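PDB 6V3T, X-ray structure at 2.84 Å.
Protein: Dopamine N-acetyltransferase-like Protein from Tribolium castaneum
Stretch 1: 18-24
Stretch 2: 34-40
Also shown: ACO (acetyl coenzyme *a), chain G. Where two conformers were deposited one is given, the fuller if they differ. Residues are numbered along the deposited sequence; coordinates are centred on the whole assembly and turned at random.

Stretch 1 (18-24) LRHNFPD
Stretch 2, residues 34-40: CVHGKPC

A helical segment and the residues that follow it pack here against an irregular loop closed by a disulfide. Leu18 and Arg19 lie in a helix that begins earlier in the chain, and Phe22 and Pro23 form a 3-10 segment. Leu18 O ties the turn together, accepting from Asn21 N at 3.2 Å and Phe22 N at 2.7 Å. The register is set by His20 against His36 (CA to CA 4.7 Å) and Pro23 against Val35 (CA to CA 5.3 Å); as stretch 1 advances, its partners in stretch 2 come earlier in sequence, so the two run in opposite senses.

Two weak hydrogen bonds join them. Gly37 N donates to Arg19 O at 3.3 Å, and His36 CA lies 3.5 Å from the same oxygen in a CA-H...O contact. His36 ND1 donates to His20 O at 3.1 Å.

The two histidine rotamers fit together. His20 (chi1 -87°, m; chi2 -16°) and His36 (chi1 171°, t; chi2 97°) both send CA-to-CB sideways, yet their ends come nearer and the rings form an offset stack, centroids 4.3 Å apart and planes at 20°. The His36 rotamer serves stack and hydrogen bond together. His20 ND1 sits over the His36 face, 3.3 Å from His36 NE2, but the angle is too poor for a hydrogen bond.

Gly37 supplies the space. Gly37 CA is 3.1 Å from His20 ND1, and an ideal CB on Gly37 would lie only 3.1 Å from His20 CE1. Its positive phi (81°, with psi -44°) by itself favours glycine. Next to it, Lys38 N donates to His36 O at 2.9 Å, while the Lys38 CA-to-CB bond points away from stretch 1.

The Arg19 CA-to-CB bond points toward the loop, and the side chain continues with chi1 -79° (m), chi2 -171° (t), chi3 -113° (between wells) and chi4 145°. Its closest approaches are aliphatic: Arg19 CG is 3.9 Å from Lys38 O, and Arg19 CD is 3.4 Å from Pro39 CA and 3.8 Å from Pro39 CB. The guanidinium has Gly37 O at its edge.

Pro23, C-gamma exo with its CA-to-CB bond toward stretch 2, lays CB 3.8 Å from Cys34 O and CG 3.8 Å from His36 N: hydrocarbon against backbone. Cys34 (chi1 -40°, m) and Cys40 (chi1 -152°, t) close the loop through SG to SG at 2.0 Å, with Cys40 at the N-cap position of a following helix. Phe22 (chi1 -169°, t; chi2 58°) meets acetyl coenzyme A instead, its CE2 3.7 Å from ACO O.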

# COMPACT_ATOMS: atom_id res chain seq x y z
N LEU A 18 3.27 12.25 -3.16
CA LEU A 18 2.73 11.00 -3.77
C LEU A 18 2.56 11.23 -5.27
O LEU A 18 2.97 10.35 -6.04
CB LEU A 18 1.42 10.60 -3.09
CG LEU A 18 1.55 9.96 -1.71
CD1 LEU A 18 0.18 9.63 -1.15
CD2 LEU A 18 2.42 8.71 -1.75
N ARG A 19 1.98 12.37 -5.65
CA ARG A 19 1.79 12.76 -7.07
C ARG A 19 3.12 12.60 -7.80
O ARG A 19 3.13 11.93 -8.85
CB ARG A 19 1.23 14.18 -7.17
CG ARG A 19 -0.27 14.27 -6.90
CD ARG A 19 -0.84 15.64 -7.22
NE ARG A 19 -1.30 16.33 -6.03
CZ ARG A 19 -1.21 17.64 -5.83
NH1 ARG A 19 -0.69 18.43 -6.75
NH2 ARG A 19 -1.64 18.16 -4.69
N HIS A 20 4.22 13.13 -7.24
CA HIS A 20 5.54 13.26 -7.91
C HIS A 20 6.36 11.96 -7.85
O HIS A 20 7.45 11.94 -8.45
CB HIS A 20 6.33 14.45 -7.32
CG HIS A 20 6.04 15.78 -7.96
ND1 HIS A 20 5.40 15.91 -9.18
CD2 HIS A 20 6.34 17.04 -7.56
CE1 HIS A 20 5.30 17.18 -9.49
NE2 HIS A 20 5.88 17.89 -8.52
N ASN A 21 5.87 10.90 -7.19
CA ASN A 21 6.69 9.69 -6.86
C ASN A 21 5.90 8.39 -7.03
O ASN A 21 6.40 7.47 -7.68
CB ASN A 21 7.21 9.74 -5.43
CG ASN A 21 8.27 10.80 -5.27
OD1 ASN A 21 9.11 10.96 -6.15
ND2 ASN A 21 8.23 11.55 -4.18
N PHE A 22 4.73 8.30 -6.42
CA PHE A 22 4.03 7.02 -6.21
C PHE A 22 3.50 6.44 -7.53
O PHE A 22 3.34 5.23 -7.54
CB PHE A 22 2.93 7.11 -5.15
CG PHE A 22 2.40 5.75 -4.76
CD1 PHE A 22 3.25 4.79 -4.25
CD2 PHE A 22 1.08 5.40 -4.95
CE1 PHE A 22 2.77 3.54 -3.88
CE2 PHE A 22 0.62 4.14 -4.60
CZ PHE A 22 1.47 3.21 -4.08
N PRO A 23 3.21 7.21 -8.63
CA PRO A 23 2.79 6.67 -9.94
C PRO A 23 3.59 5.53 -10.62
O PRO A 23 2.99 4.77 -11.38
CB PRO A 23 2.90 7.90 -10.87
CG PRO A 23 2.55 9.07 -9.97
CD PRO A 23 3.14 8.68 -8.63
N ASP A 24 4.89 5.42 -10.34
CA ASP A 24 5.75 4.33 -10.90
C ASP A 24 5.64 3.08 -10.02
O ASP A 24 6.51 2.21 -10.12
CB ASP A 24 7.21 4.78 -11.12
CG ASP A 24 7.75 5.76 -10.10
OD1 ASP A 24 7.13 5.88 -9.02
OD2 ASP A 24 8.78 6.42 -10.40
N CYS A 34 -2.43 6.73 -12.77
CA CYS A 34 -1.90 8.03 -12.27
C CYS A 34 -0.53 8.30 -12.88
O CYS A 34 0.12 7.33 -13.33
CB CYS A 34 -1.81 8.04 -10.75
SG CYS A 34 -3.22 7.24 -9.94
N VAL A 35 -0.10 9.57 -12.88
CA VAL A 35 1.09 10.06 -13.64
C VAL A 35 1.71 11.28 -12.93
O VAL A 35 0.92 12.13 -12.39
CB VAL A 35 0.71 10.38 -15.10
CG1 VAL A 35 0.54 9.11 -15.94
CG2 VAL A 35 -0.55 11.23 -15.17
N HIS A 36 3.05 11.38 -12.94
CA HIS A 36 3.89 12.36 -12.20
C HIS A 36 3.24 13.74 -12.22
O HIS A 36 2.85 14.18 -13.31
CB HIS A 36 5.32 12.41 -12.79
CG HIS A 36 6.20 13.51 -12.27
ND1 HIS A 36 7.12 13.31 -11.26
CD2 HIS A 36 6.34 14.80 -12.65
CE1 HIS A 36 7.77 14.44 -11.02
NE2 HIS A 36 7.31 15.37 -11.86
N GLY A 37 3.14 14.40 -11.05
CA GLY A 37 2.81 15.83 -10.89
C GLY A 37 1.32 16.11 -10.97
O GLY A 37 0.81 16.91 -10.15
N LYS A 38 0.64 15.48 -11.94
CA LYS A 38 -0.84 15.55 -12.13
C LYS A 38 -1.53 14.83 -10.99
O LYS A 38 -1.15 13.71 -10.65
CB LYS A 38 -1.29 14.87 -13.43
CG LYS A 38 -0.42 15.12 -14.65
CD LYS A 38 -1.12 14.83 -15.96
CE LYS A 38 -2.59 14.49 -15.81
NZ LYS A 38 -3.41 15.15 -16.84
N PRO A 39 -2.59 15.42 -10.40
CA PRO A 39 -3.36 14.74 -9.36
C PRO A 39 -4.11 13.50 -9.88
O PRO A 39 -4.53 13.49 -11.03
CB PRO A 39 -4.30 15.83 -8.84
CG PRO A 39 -4.44 16.80 -10.00
CD PRO A 39 -3.11 16.76 -10.72
N CYS A 40 -4.21 12.48 -9.03
CA CYS A 40 -5.02 11.25 -9.21
C CYS A 40 -6.11 11.22 -8.13
O CYS A 40 -6.08 10.30 -7.29
CB CYS A 40 -4.13 10.02 -9.12
SG CYS A 40 -4.74 8.60 -10.06
N1A ACO G . 16.69 -3.26 -7.23
C2A ACO G . 16.77 -4.36 -6.47
N3A ACO G . 16.47 -4.36 -5.16
C4A ACO G . 16.07 -3.24 -4.54
C5A ACO G . 15.98 -2.02 -5.31
C6A ACO G . 16.32 -2.08 -6.72
N6A ACO G . 16.25 -0.98 -7.48
N7A ACO G . 15.57 -1.06 -4.47
C8A ACO G . 15.43 -1.63 -3.26
N9A ACO G . 15.74 -2.92 -3.31
C1B ACO G . 15.66 -3.83 -2.17
C2B ACO G . 16.85 -3.78 -1.26
O2B ACO G . 17.81 -4.75 -1.62
C3B ACO G . 16.20 -4.09 0.06
O3B ACO G . 16.02 -5.48 0.17
P3B ACO G . 17.01 -6.30 1.11
O7A ACO G . 17.08 -7.67 0.47
O8A ACO G . 18.28 -5.47 0.93
O9A ACO G . 16.27 -6.23 2.44
C4B ACO G . 14.83 -3.49 -0.02
O4B ACO G . 14.57 -3.34 -1.39
C5B ACO G . 14.73 -2.16 0.66
O5B ACO G . 15.21 -1.12 -0.16
P1A ACO G . 14.89 0.34 0.36
O1A ACO G . 14.79 0.30 1.87
O2A ACO G . 15.76 1.38 -0.26
O3A ACO G . 13.46 0.55 -0.32
P2A ACO G . 13.20 1.88 -1.16
O4A ACO G . 13.61 3.04 -0.27
O5A ACO G . 13.89 1.75 -2.49
O6A ACO G . 11.59 1.66 -1.44
CBP ACO G . 9.77 1.65 -3.20
CCP ACO G . 10.81 2.43 -2.39
CDP ACO G . 9.30 0.46 -2.38
CEP ACO G . 10.48 1.22 -4.47
CAP ACO G . 8.53 2.52 -3.64
OAP ACO G . 8.94 3.42 -4.68
C9P ACO G . 7.24 1.79 -4.16
O9P ACO G . 7.05 1.63 -5.37
N8P ACO G . 6.31 1.35 -3.25
C7P ACO G . 5.10 0.60 -3.58
C6P ACO G . 4.87 -0.68 -2.75
C5P ACO G . 3.46 -0.87 -2.22
O5P ACO G . 3.24 -0.91 -1.03
N4P ACO G . 2.49 -1.02 -3.11
C3P ACO G . 1.10 -1.39 -2.77
C2P ACO G . -0.02 -0.41 -3.18
S1P ACO G . -0.99 -0.97 -4.57
C ACO G . -1.57 0.46 -5.28
O ACO G . -1.88 1.42 -4.60
CH3 ACO G . -1.72 0.58 -6.77